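Local atomic coordinates of choline kinase (Streptococcus pneumoniae, PDB entry 4R78), a protein that probably catalyses the ATP-dependent phosphorylation of choline, and has a protein kinase-like fold that holds AMP between its lobes in this crystal. Residues E37-V42 with L54-N59; R77-K81 with F99-G104; G47-Q51 with E283-Y288; K125-I129 with E204-L210. All blocks are in the same frame, centred on the assembly; numbering follows the deposited sequence.

Contact 1: residues E37-V42 with L54-N59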
loop_
_atom_site.group_PDB
_atom_site.type_symbol
_atom_site.label_atom_id
_atom_site.label_comp_id
_atom_site.label_asym_id
_atom_site.label_seq_id
_atom_site.Cartn_x
_atom_site.Cartn_y
_atom_site.Cartn_z
ATOM N N GLU A 37 21.960 17.310 19.764
ATOM C CA GLU A 37 20.734 17.525 18.988
ATOM C C GLU A 37 19.447 17.241 19.764
ATOM O O GLU A 37 19.440 16.451 20.709
ATOM C CB GLU A 37 20.768 16.692 17.702
ATOM C CG GLU A 37 21.800 17.160 16.679
ATOM C CD GLU A 37 22.076 16.135 15.591
ATOM O OE1 GLU A 37 21.897 14.920 15.838
ATOM O OE2 GLU A 37 22.486 16.545 14.485
ATOM N N GLU A 38 18.365 17.897 19.347
ATOM C CA GLU A 38 17.054 17.765 19.982
ATOM C C GLU A 38 15.947 17.642 18.937
ATOM O O GLU A 38 16.106 18.091 17.803
ATOM C CB GLU A 38 16.762 18.983 20.865
ATOM C CG GLU A 38 17.663 19.138 22.085
ATOM C CD GLU A 38 17.473 20.471 22.791
ATOM O OE1 GLU A 38 16.940 21.417 22.166
ATOM O OE2 GLU A 38 17.867 20.577 23.974
ATOM N N VAL A 39 14.829 17.032 19.327
ATOM C CA VAL A 39 13.629 17.016 18.492
ATOM C C VAL A 39 12.888 18.338 18.687
ATOM O O VAL A 39 12.443 18.654 19.793
ATOM C CB VAL A 39 12.686 15.828 18.823
ATOM C CG1 VAL A 39 11.454 15.849 17.918
ATOM C CG2 VAL A 39 13.417 14.496 18.691
ATOM N N LEU A 40 12.770 19.105 17.608
ATOM C CA LEU A 40 12.149 20.428 17.658
ATOM C C LEU A 40 10.629 20.352 17.536
ATOM O O LEU A 40 9.908 21.011 18.287
ATOM C CB LEU A 40 12.725 21.342 16.568
ATOM C CG LEU A 40 14.228 21.655 16.605
ATOM C CD1 LEU A 40 14.683 22.261 15.282
ATOM C CD2 LEU A 40 14.593 22.569 17.774
ATOM N N SER A 41 10.151 19.545 16.589
ATOM C CA SER A 41 8.716 19.394 16.346
ATOM C C SER A 41 8.376 18.084 15.644
ATOM O O SER A 41 9.181 17.545 14.882
ATOM C CB SER A 41 8.179 20.568 15.522
ATOM O OG SER A 41 8.898 20.716 14.308
ATOM N N VAL A 42 7.180 17.577 15.930
ATOM C CA VAL A 42 6.585 16.472 15.182
ATOM C C VAL A 42 5.188 16.930 14.781
ATOM O O VAL A 42 4.320 17.117 15.637
ATOM C CB VAL A 42 6.498 15.165 16.013
ATOM C CG1 VAL A 42 5.839 14.054 15.200
ATOM C CG2 VAL A 42 7.879 14.725 16.489
ATOM N N LEU A 54 5.942 14.813 9.817
ATOM C CA LEU A 54 7.240 15.409 9.557
ATOM C C LEU A 54 7.885 15.749 10.894
ATOM O O LEU A 54 7.321 16.502 11.688
ATOM C CB LEU A 54 7.094 16.670 8.697
ATOM C CG LEU A 54 8.347 17.518 8.447
ATOM C CD1 LEU A 54 9.403 16.729 7.688
ATOM C CD2 LEU A 54 7.978 18.781 7.685
ATOM N N ALA A 55 9.060 15.178 11.137
ATOM C CA ALA A 55 9.798 15.429 12.363
ATOM C C ALA A 55 11.005 16.302 12.072
ATOM O O ALA A 55 11.804 15.998 11.191
ATOM C CB ALA A 55 10.230 14.132 12.992
ATOM N N LYS A 56 11.123 17.395 12.818
ATOM C CA LYS A 56 12.246 18.305 12.660
ATOM C C LYS A 56 13.162 18.223 13.867
ATOM O O LYS A 56 12.710 18.295 15.013
ATOM C CB LYS A 56 11.762 19.738 12.424
ATOM C CG LYS A 56 11.050 19.928 11.089
ATOM C CD LYS A 56 10.624 21.370 10.863
ATOM C CE LYS A 56 9.824 21.504 9.575
ATOM N NZ LYS A 56 9.408 22.906 9.307
ATOM N N THR A 57 14.448 18.031 13.594
ATOM C CA THR A 57 15.479 18.019 14.622
ATOM C C THR A 57 16.468 19.141 14.310
ATOM O O THR A 57 16.347 19.803 13.280
ATOM C CB THR A 57 16.214 16.654 14.695
ATOM O OG1 THR A 57 17.031 16.476 13.533
ATOM C CG2 THR A 57 15.218 15.496 14.798
ATOM N N THR A 58 17.441 19.345 15.195
ATOM C CA THR A 58 18.435 20.418 15.037
ATOM C C THR A 58 19.022 20.526 13.621
ATOM O O THR A 58 19.019 21.605 13.022
ATOM C CB THR A 58 19.583 20.264 16.063
ATOM O OG1 THR A 58 19.036 20.160 17.382
ATOM C CG2 THR A 58 20.538 21.456 16.004
ATOM N N ASN A 59 19.516 19.408 13.094
ATOM C CA ASN A 59 20.204 19.397 11.801
ATOM C C ASN A 59 19.532 18.540 10.738
ATOM O O ASN A 59 20.059 18.385 9.632
ATOM C CB ASN A 59 21.644 18.909 11.977
ATOM C CG ASN A 59 22.500 19.871 12.770
ATOM O OD1 ASN A 59 23.276 19.453 13.631
ATOM N ND2 ASN A 59 22.374 21.163 12.481
HETATM O O HOH W 1 7.761 19.189 12.272
#
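Lys56 O receives two backbone donors from neighbouring residues of the facing strand, Leu40 N at 2.7 Å and Ser41 N at 3.3 Å, and this doubled acceptor marks a classic beta bulge in the first hairpin of the kinase-like N-terminal sheet. Lys56 N answers by donating to Ser41 O at 2.8 Å, a nearly straight bond with 166° at the hydrogen. The extra residue shifts the antiparallel register by one between the non-hydrogen-bonded pair Val39–Thr57 and the hydrogen-bonded pair Ser41–Lys56. Leu40, with helix-like backbone angles, absorbs the insertion, and its CD1 touches the Thr57 carbonyl.

Beyond the bulge the ladder is continued by a side chain. Thr58 OG1 takes the N-H of Glu38 at 3.1 Å, while Thr58 N donates to Glu38 O. The hydroxyl reaches Glu38 because OG1 lies beside its own backbone N, opposite the carbonyl carbon (chi1 -53°). CG of Glu37 packs on Thr58 CB, and the Glu37 carboxylate is also held through OE1 by Ser34 N.

The two faces of the hairpin differ in character. Val39, Val42, Ala55 and Thr57 share one face; the first three pack against helix 20-30, and Val42 CG2 comes within 4.3 Å of Ala55 CB. Thr57 OG1 turns to Lys60 O. On the other face the aliphatic chain of Lys56 runs past the Ser41 hydroxyl, its CB 3.6 Å from OG. A water joins the strands there, 2.8 Å from Ser41 OG and donating to Leu54 O.

Contact 2: residues R77-K81 with F99-G104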
loop_
_atom_site.group_PDB
_atom_site.type_symbol
_atom_site.label_atom_id
_atom_site.label_comp_id
_atom_site.label_asym_id
_atom_site.label_seq_id
_atom_site.Cartn_x
_atom_site.Cartn_y
_atom_site.Cartn_z
ATOM N N ARG A 77 5.316 -6.720 11.327
ATOM C CA ARG A 77 6.380 -5.719 11.412
ATOM C C ARG A 77 7.757 -6.283 11.098
ATOM O O ARG A 77 8.546 -5.652 10.407
ATOM C CB ARG A 77 6.364 -5.035 12.778
ATOM C CG ARG A 77 5.044 -4.322 13.045
ATOM C CD ARG A 77 5.003 -3.708 14.423
ATOM N NE ARG A 77 3.651 -3.270 14.759
ATOM C CZ ARG A 77 3.261 -2.915 15.978
ATOM N NH1 ARG A 77 2.010 -2.537 16.192
ATOM N NH2 ARG A 77 4.114 -2.960 16.994
ATOM N N GLN A 78 8.033 -7.481 11.598
ATOM C CA GLN A 78 9.317 -8.113 11.324
ATOM C C GLN A 78 9.448 -8.552 9.873
ATOM O O GLN A 78 10.506 -8.368 9.270
ATOM C CB GLN A 78 9.579 -9.242 12.306
ATOM C CG GLN A 78 9.901 -8.687 13.675
ATOM C CD GLN A 78 10.700 -9.629 14.529
ATOM O OE1 GLN A 78 11.795 -9.293 14.984
ATOM N NE2 GLN A 78 10.156 -10.812 14.769
ATOM N N ASP A 79 8.371 -9.098 9.302
ATOM C CA ASP A 79 8.352 -9.406 7.873
ATOM C C ASP A 79 8.751 -8.168 7.084
ATOM O O ASP A 79 9.605 -8.235 6.200
ATOM C CB ASP A 79 6.954 -9.823 7.410
ATOM C CG ASP A 79 6.625 -11.282 7.695
ATOM O OD1 ASP A 79 7.411 -11.999 8.353
ATOM O OD2 ASP A 79 5.530 -11.696 7.262
ATOM N N GLU A 80 8.134 -7.036 7.423
ATOM C CA GLU A 80 8.302 -5.811 6.652
ATOM C C GLU A 80 9.637 -5.124 6.900
ATOM O O GLU A 80 10.162 -4.454 6.009
ATOM C CB GLU A 80 7.128 -4.856 6.881
ATOM C CG GLU A 80 5.778 -5.423 6.422
ATOM C CD GLU A 80 5.748 -5.821 4.953
ATOM O OE1 GLU A 80 4.867 -6.629 4.597
ATOM O OE2 GLU A 80 6.596 -5.339 4.164
ATOM N N LYS A 81 10.190 -5.301 8.100
ATOM C CA LYS A 81 11.536 -4.807 8.385
ATOM C C LYS A 81 12.557 -5.567 7.538
ATOM O O LYS A 81 13.468 -4.966 6.965
ATOM C CB LYS A 81 11.874 -4.895 9.879
ATOM C CG LYS A 81 13.176 -4.198 10.232
ATOM C CD LYS A 81 13.304 -3.943 11.716
ATOM C CE LYS A 81 14.579 -3.174 12.004
ATOM N NZ LYS A 81 14.602 -2.684 13.409
ATOM N N PHE A 99 13.237 1.522 11.770
ATOM C CA PHE A 99 12.000 0.771 11.600
ATOM C C PHE A 99 11.701 0.119 12.943
ATOM O O PHE A 99 12.269 -0.922 13.287
ATOM C CB PHE A 99 12.119 -0.258 10.469
ATOM C CG PHE A 99 10.791 -0.761 9.947
ATOM C CD1 PHE A 99 10.149 -0.115 8.894
ATOM C CD2 PHE A 99 10.186 -1.884 10.503
ATOM C CE1 PHE A 99 8.923 -0.580 8.402
ATOM C CE2 PHE A 99 8.964 -2.363 10.014
ATOM C CZ PHE A 99 8.336 -1.711 8.960
ATOM N N ASP A 100 10.823 0.764 13.704
ATOM C CA ASP A 100 10.548 0.375 15.082
ATOM C C ASP A 100 9.522 -0.751 15.153
ATOM O O ASP A 100 8.353 -0.575 14.800
ATOM C CB ASP A 100 10.075 1.586 15.892
ATOM C CG ASP A 100 9.864 1.263 17.360
ATOM O OD1 ASP A 100 8.693 1.182 17.781
ATOM O OD2 ASP A 100 10.868 1.101 18.091
ATOM N N ILE A 101 9.991 -1.906 15.611
ATOM C CA ILE A 101 9.183 -3.110 15.788
ATOM C C ILE A 101 8.204 -2.990 16.958
ATOM O O ILE A 101 7.093 -3.527 16.911
ATOM C CB ILE A 101 10.123 -4.345 15.998
ATOM C CG1 ILE A 101 10.950 -4.625 14.734
ATOM C CG2 ILE A 101 9.350 -5.572 16.445
ATOM C CD1 ILE A 101 10.122 -4.769 13.470
ATOM N N GLU A 102 8.621 -2.284 18.005
ATOM C CA GLU A 102 7.821 -2.169 19.223
ATOM C C GLU A 102 6.451 -1.531 18.978
ATOM O O GLU A 102 5.429 -2.039 19.449
ATOM C CB GLU A 102 8.605 -1.410 20.306
ATOM C CG GLU A 102 7.819 -1.085 21.582
ATOM C CD GLU A 102 7.455 -2.299 22.436
ATOM O OE1 GLU A 102 7.777 -3.458 22.081
ATOM O OE2 GLU A 102 6.837 -2.081 23.497
ATOM N N ALA A 103 6.428 -0.435 18.219
ATOM C CA ALA A 103 5.194 0.318 17.994
ATOM C C ALA A 103 4.742 0.330 16.532
ATOM O O ALA A 103 3.585 0.635 16.242
ATOM C CB ALA A 103 5.351 1.740 18.510
ATOM N N GLY A 104 5.653 0.012 15.617
ATOM C CA GLY A 104 5.329 0.030 14.190
ATOM C C GLY A 104 5.460 1.425 13.614
ATOM O O GLY A 104 4.471 2.035 13.191
HETATM O O HOH W 2 2.324 -1.704 19.006
HETATM O O HOH W 3 15.352 0.328 13.263
#
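Phe99 lays its ring against the first turn of helix 77-87, with Lys81 CA over one face and CD2 3.5 Å from Lys81 CB. CE2 reaches Arg77 O, an oxygen already accepting the helical bond from Lys81 N. The Lys81 chain, extended with CG anti to its backbone N (chi1 -171°), runs past the ring in the opposite sense until NZ donates to Phe99 O at 2.9 Å. The same NZ and Phe99 N both donate to one water.

Asp100 ends the edge strand of the five-stranded N-terminal sheet, and its OD1 accepts from Ala103 N at 2.8 Å, an Asx motif that helps shape the turn leading to strand 105-109. Here helix 77-87 of the N-terminal lobe meets the end of that edge strand and the turn after it. OD1 is also paired with Lys28.

Ile101 CD1 packs against Arg77 CB, Gln78 CG and Lys81 CD. Ile101 O accepts from Arg77 NH2 at 3.0 Å, within the guanidinium plane and at 165° at the hydrogen. Glu102 O stands 2.9 Å from the same Arg77 NH2 and accepts from a water that bridges to Arg77 NH1. Ala103 O and Gly104 N lie over one face of the guanidinium, and Gly104 CA comes 3.7 Å from Arg77 NE.

Contact 3: residues G47-Q51 with E283-Y288. With MES (2-(N-morpholino)-ethanesulfonic acid), chain B.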
loop_
_atom_site.group_PDB
_atom_site.type_symbol
_atom_site.label_atom_id
_atom_site.label_comp_id
_atom_site.label_asym_id
_atom_site.label_seq_id
_atom_site.Cartn_x
_atom_site.Cartn_y
_atom_site.Cartn_z
ATOM N N GLY A 47 -2.893 14.262 3.925
ATOM C CA GLY A 47 -3.349 12.946 3.540
ATOM C C GLY A 47 -4.589 12.469 4.261
ATOM O O GLY A 47 -5.049 13.066 5.236
ATOM N N MET A 48 -5.104 11.357 3.761
ATOM C CA MET A 48 -6.323 10.742 4.246
ATOM C C MET A 48 -6.211 10.231 5.685
ATOM O O MET A 48 -7.099 10.480 6.506
ATOM C CB MET A 48 -6.668 9.600 3.299
ATOM C CG MET A 48 -7.853 8.792 3.683
ATOM S SD MET A 48 -8.045 7.533 2.430
ATOM C CE MET A 48 -9.370 6.603 3.158
ATOM N N THR A 49 -5.120 9.524 5.981
ATOM C CA THR A 49 -4.938 8.879 7.283
ATOM C C THR A 49 -4.116 9.728 8.246
ATOM O O THR A 49 -3.535 10.737 7.855
ATOM C CB THR A 49 -4.254 7.492 7.152
ATOM O OG1 THR A 49 -2.849 7.661 6.902
ATOM C CG2 THR A 49 -4.892 6.661 6.038
ATOM N N ASN A 50 -4.067 9.291 9.505
ATOM C CA ASN A 50 -3.279 9.949 10.543
ATOM C C ASN A 50 -1.893 9.326 10.731
ATOM O O ASN A 50 -1.285 9.457 11.796
ATOM C CB ASN A 50 -4.043 9.966 11.880
ATOM C CG ASN A 50 -4.313 8.563 12.439
ATOM O OD1 ASN A 50 -3.756 7.566 11.979
ATOM N ND2 ASN A 50 -5.183 8.492 13.441
ATOM N N GLN A 51 -1.396 8.649 9.700
ATOM C CA GLN A 51 -0.135 7.908 9.809
ATOM C C GLN A 51 1.132 8.727 9.578
ATOM O O GLN A 51 2.206 8.343 10.039
ATOM C CB GLN A 51 -0.122 6.734 8.835
ATOM C CG GLN A 51 -1.147 5.664 9.114
ATOM C CD GLN A 51 -1.125 4.599 8.052
ATOM O OE1 GLN A 51 -0.548 3.528 8.244
ATOM N NE2 GLN A 51 -1.724 4.897 6.904
ATOM N N GLU A 283 -10.997 7.495 13.261
ATOM C CA GLU A 283 -10.856 8.278 12.032
ATOM C C GLU A 283 -12.185 8.389 11.286
ATOM O O GLU A 283 -13.123 7.634 11.554
ATOM C CB GLU A 283 -9.751 7.717 11.132
ATOM C CG GLU A 283 -8.348 7.993 11.657
ATOM C CD GLU A 283 -7.263 7.422 10.771
ATOM O OE1 GLU A 283 -7.080 6.183 10.764
ATOM O OE2 GLU A 283 -6.584 8.206 10.078
ATOM N N ASP A 284 -12.258 9.348 10.369
ATOM C CA ASP A 284 -13.477 9.633 9.621
ATOM C C ASP A 284 -13.118 9.750 8.152
ATOM O O ASP A 284 -12.556 10.756 7.740
ATOM C CB ASP A 284 -14.100 10.949 10.125
ATOM C CG ASP A 284 -15.279 11.427 9.277
ATOM O OD1 ASP A 284 -15.819 10.646 8.464
ATOM O OD2 ASP A 284 -15.672 12.605 9.440
ATOM N N PHE A 285 -13.436 8.718 7.371
ATOM C CA PHE A 285 -13.161 8.727 5.933
ATOM C C PHE A 285 -14.431 8.906 5.107
ATOM O O PHE A 285 -14.435 8.647 3.901
ATOM C CB PHE A 285 -12.414 7.455 5.486
ATOM C CG PHE A 285 -11.114 7.191 6.222
ATOM C CD1 PHE A 285 -10.351 8.230 6.758
ATOM C CD2 PHE A 285 -10.642 5.889 6.351
ATOM C CE1 PHE A 285 -9.155 7.963 7.430
ATOM C CE2 PHE A 285 -9.445 5.621 7.010
ATOM C CZ PHE A 285 -8.701 6.656 7.554
ATOM N N GLY A 286 -15.503 9.353 5.756
ATOM C CA GLY A 286 -16.767 9.614 5.068
ATOM C C GLY A 286 -17.260 8.396 4.315
ATOM O O GLY A 286 -17.313 7.300 4.872
ATOM N N ASP A 287 -17.604 8.592 3.043
ATOM C CA ASP A 287 -18.114 7.516 2.190
ATOM C C ASP A 287 -17.037 6.764 1.404
ATOM O O ASP A 287 -17.358 6.005 0.488
ATOM C CB ASP A 287 -19.156 8.069 1.216
ATOM C CG ASP A 287 -20.546 8.126 1.807
ATOM O OD1 ASP A 287 -20.709 7.858 3.017
ATOM O OD2 ASP A 287 -21.480 8.443 1.041
ATOM N N TYR A 288 -15.770 6.949 1.768
ATOM C CA TYR A 288 -14.677 6.254 1.085
ATOM C C TYR A 288 -14.911 4.738 0.996
ATOM O O TYR A 288 -14.803 4.150 -0.083
ATOM C CB TYR A 288 -13.329 6.559 1.757
ATOM C CG TYR A 288 -12.167 5.760 1.195
ATOM C CD1 TYR A 288 -11.448 6.219 0.087
ATOM C CD2 TYR A 288 -11.787 4.551 1.778
ATOM C CE1 TYR A 288 -10.381 5.485 -0.428
ATOM C CE2 TYR A 288 -10.727 3.811 1.270
ATOM C CZ TYR A 288 -10.028 4.287 0.174
ATOM O OH TYR A 288 -8.987 3.549 -0.325
HETATM O O1 MES B . -6.943 1.848 0.472
HETATM C C2 MES B . -6.748 2.757 1.538
HETATM C C3 MES B . -5.857 2.047 2.530
HETATM N N4 MES B . -4.625 1.699 1.842
HETATM C C5 MES B . -4.560 1.353 0.418
HETATM C C6 MES B . -5.791 1.811 -0.361
HETATM C C7 MES B . -3.404 1.626 2.637
HETATM C C8 MES B . -2.820 3.031 2.780
HETATM S S MES B . -1.701 3.034 4.012
HETATM O O1S MES B . -0.447 2.402 3.545
HETATM O O2S MES B . -1.417 4.433 4.400
HETATM O O3S MES B . -2.247 2.271 5.159
HETATM O O HOH W 4 -7.405 10.703 9.404
HETATM O O HOH W 5 -4.496 5.560 10.046
#
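Met48 and Asn50, in the loop between strands 39-44 and 52-57, meet residues 283-288 of the C-terminal lobe. By its place between the first two strands the loop probably corresponds to the nucleotide-binding loop of protein kinases; Asn52, just beyond it, lines the AMP pocket. The contact therefore spans the two lobes.

The polar part centres on Glu283. Asn50 N donates to Glu283 OE2 at 2.8 Å, a bent bond on the syn side and 28° out of the carboxylate plane. The Asn50 amide and the Glu283 carboxylate are stacked, their planes 7° apart. Two waters bridge the segments: one donates to Met48 O and Glu283 OE2, the other to Asn50 OD1 and Glu283 OE1.

The aromatic part belongs to Met48. Its fully extended chain, leaving with CG anti to the backbone N (chi1 176°), carries the methyl between two rings. CE sits 3.4 Å from the Tyr288 ring centroid, almost on the normal, and 3.8 Å from that of Phe285, nearer the rim. Both are CH-pi contacts, and SD over the Tyr288 face adds a Met-aromatic contact. Trp274 also meets the Phe285 ring.

A buffer molecule, MES, probably from the crystallisation liquor, links the segments further. Gln51 NE2 spends one N-H on Thr49 OG1 and turns the other to the sulfonate, where O2S and O3S share it; Tyr288 OH donates to the morpholine oxygen O1 at 2.8 Å.

Contact 4: residues K125-I129 with E204-L210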
loop_
_atom_site.group_PDB
_atom_site.type_symbol
_atom_site.label_atom_id
_atom_site.label_comp_id
_atom_site.label_asym_id
_atom_site.label_seq_id
_atom_site.Cartn_x
_atom_site.Cartn_y
_atom_site.Cartn_z
ATOM N N LYS A 125 3.779 9.318 -16.934
ATOM C CA LYS A 125 5.073 8.727 -16.574
ATOM C C LYS A 125 5.151 7.205 -16.705
ATOM O O LYS A 125 5.898 6.550 -15.967
ATOM C CB LYS A 125 5.470 9.162 -15.164
ATOM C CG LYS A 125 5.754 10.653 -15.055
ATOM C CD LYS A 125 5.851 11.086 -13.610
ATOM C CE LYS A 125 5.884 12.607 -13.485
ATOM N NZ LYS A 125 7.141 13.214 -14.017
ATOM N N PHE A 126 4.404 6.655 -17.658
ATOM C CA PHE A 126 4.439 5.215 -17.944
ATOM C C PHE A 126 5.844 4.765 -18.335
ATOM O O PHE A 126 6.244 3.640 -18.032
ATOM C CB PHE A 126 3.464 4.861 -19.073
ATOM C CG PHE A 126 2.009 4.846 -18.663
ATOM C CD1 PHE A 126 1.589 5.366 -17.439
ATOM C CD2 PHE A 126 1.046 4.337 -19.535
ATOM C CE1 PHE A 126 0.241 5.355 -17.082
ATOM C CE2 PHE A 126 -0.302 4.327 -19.188
ATOM C CZ PHE A 126 -0.704 4.836 -17.961
ATOM N N ASP A 127 6.587 5.650 -19.004
ATOM C CA ASP A 127 7.957 5.349 -19.424
ATOM C C ASP A 127 8.881 5.034 -18.244
ATOM O O ASP A 127 9.873 4.316 -18.404
ATOM C CB ASP A 127 8.533 6.477 -20.301
ATOM C CG ASP A 127 8.704 7.794 -19.548
ATOM O OD1 ASP A 127 7.897 8.092 -18.644
ATOM O OD2 ASP A 127 9.653 8.541 -19.873
ATOM N N LYS A 128 8.545 5.565 -17.071
ATOM C CA LYS A 128 9.283 5.295 -15.835
ATOM C C LYS A 128 8.609 4.225 -14.978
ATOM O O LYS A 128 9.285 3.393 -14.370
ATOM C CB LYS A 128 9.427 6.567 -14.991
ATOM C CG LYS A 128 10.331 7.640 -15.567
ATOM C CD LYS A 128 10.446 8.800 -14.588
ATOM C CE LYS A 128 11.402 9.876 -15.081
ATOM N NZ LYS A 128 11.528 10.981 -14.082
ATOM N N ILE A 129 7.280 4.256 -14.915
ATOM C CA ILE A 129 6.553 3.411 -13.964
ATOM C C ILE A 129 6.459 1.951 -14.401
ATOM O O ILE A 129 6.543 1.050 -13.562
ATOM C CB ILE A 129 5.183 4.016 -13.575
ATOM C CG1 ILE A 129 5.417 5.331 -12.826
ATOM C CG2 ILE A 129 4.386 3.061 -12.681
ATOM C CD1 ILE A 129 4.270 6.292 -12.872
ATOM N N GLU A 204 8.692 12.087 -6.518
ATOM C CA GLU A 204 9.767 12.479 -7.417
ATOM C C GLU A 204 10.709 13.469 -6.741
ATOM O O GLU A 204 10.267 14.460 -6.155
ATOM C CB GLU A 204 9.183 13.073 -8.705
ATOM C CG GLU A 204 10.165 13.194 -9.861
ATOM C CD GLU A 204 9.475 13.577 -11.158
ATOM O OE1 GLU A 204 8.865 12.693 -11.797
ATOM O OE2 GLU A 204 9.543 14.764 -11.536
ATOM N N SER A 205 12.004 13.166 -6.807
ATOM C CA SER A 205 13.066 14.070 -6.372
ATOM C C SER A 205 13.079 15.304 -7.275
ATOM O O SER A 205 12.725 15.203 -8.453
ATOM C CB SER A 205 14.417 13.351 -6.461
ATOM O OG SER A 205 15.503 14.221 -6.172
ATOM N N PRO A 206 13.481 16.470 -6.732
ATOM C CA PRO A 206 13.644 17.656 -7.581
ATOM C C PRO A 206 14.645 17.450 -8.729
ATOM O O PRO A 206 14.605 18.193 -9.711
ATOM C CB PRO A 206 14.150 18.730 -6.606
ATOM C CG PRO A 206 14.598 17.987 -5.380
ATOM C CD PRO A 206 13.724 16.778 -5.312
ATOM N N GLN A 207 15.522 16.453 -8.600
ATOM C CA GLN A 207 16.498 16.119 -9.646
ATOM C C GLN A 207 15.979 15.095 -10.662
ATOM O O GLN A 207 16.683 14.743 -11.616
ATOM C CB GLN A 207 17.817 15.638 -9.031
ATOM C CG GLN A 207 18.692 16.760 -8.473
ATOM C CD GLN A 207 18.221 17.259 -7.121
ATOM O OE1 GLN A 207 18.170 16.501 -6.151
ATOM N NE2 GLN A 207 17.878 18.540 -7.048
ATOM N N GLY A 208 14.755 14.610 -10.449
ATOM C CA GLY A 208 14.072 13.774 -11.437
ATOM C C GLY A 208 13.849 12.316 -11.078
ATOM O O GLY A 208 12.977 11.659 -11.664
ATOM N N ARG A 209 14.636 11.804 -10.131
ATOM C CA ARG A 209 14.519 10.410 -9.692
ATOM C C ARG A 209 13.147 10.118 -9.095
ATOM O O ARG A 209 12.663 10.853 -8.229
ATOM C CB ARG A 209 15.616 10.060 -8.680
ATOM C CG ARG A 209 15.619 8.599 -8.234
ATOM C CD ARG A 209 16.819 8.291 -7.349
ATOM N NE ARG A 209 16.779 6.924 -6.834
ATOM C CZ ARG A 209 17.688 6.394 -6.016
ATOM N NH1 ARG A 209 18.731 7.106 -5.605
ATOM N NH2 ARG A 209 17.553 5.140 -5.609
ATOM N N LEU A 210 12.534 9.042 -9.577
ATOM C CA LEU A 210 11.228 8.615 -9.103
ATOM C C LEU A 210 11.379 7.479 -8.099
ATOM O O LEU A 210 12.060 6.488 -8.368
ATOM C CB LEU A 210 10.348 8.173 -10.279
ATOM C CG LEU A 210 8.873 7.879 -9.989
ATOM C CD1 LEU A 210 8.160 9.109 -9.436
ATOM C CD2 LEU A 210 8.177 7.381 -11.245
HETATM O O HOH W 6 7.555 15.977 -13.078
#
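Lys128 reaches from helix 126-137 to the beta hairpin formed by strands 202-204 and 210-212, whose type I turn runs from Ser205 to Gly208. Its CB lies 4.0 Å from Leu210 CD2, the first apolar touch. CG, CD and CE then run on in an extended chain (chi2 to chi4 all near 180°), carrying the ammonium to the turn. CE comes within 4.2 Å of Gly208 O, and at the tip NZ donates to that oxygen at 2.9 Å. NZ also forms a long salt bridge of 3.9 Å with Glu204 OE1.

That carboxylate oxygen has a closer partner in Lys125, three residues earlier at the N-cap position. Lys125 NZ donates to the syn lone pair of Glu204 OE1 at 2.9 Å. The bend at the end of the lysine chain, chi4 -68°, turns the ammonium towards the carboxylate. Two lysines thus share one oxygen in a small salt-bridge network, which would be expected to favour the charged form of Glu204.

The Lys125 carbonyl accepts from both Lys128 N and Ile129 N. Apart from the charged groups, Leu210 CD2 also meets Ile129 CG1 at 3.8 Å; Leu117 covers Leu210 as well, and Phe244 of helix 238-248 packs on Ile129. A water completes the polar end, accepting from Lys125 NZ and donating to Glu204 OE2 at 2.8 Å.

From the N terminus, contact 1 opens first and closes the shortest loop, the hairpin of strands 39-44 and 52-57. Within that hairpin loop contact 3 begins at 47-51, so the two cross; it closes only at 283-288, tying the N-terminal sheet to the C-terminal helical lobe. Inside its long loop lie contact 2, which sets helix 77-87 against the other edge strand of the same sheet, and contact 4, which joins helix 126-137 to the hairpin of strands 202-204 and 210-212, whose first strand carries the AMP-lining Ile203. Contacts 2 and 4 follow one another in series. Contacts 1 and 2, with centres about 22 Å apart, thus sit at opposite edges of one sheet.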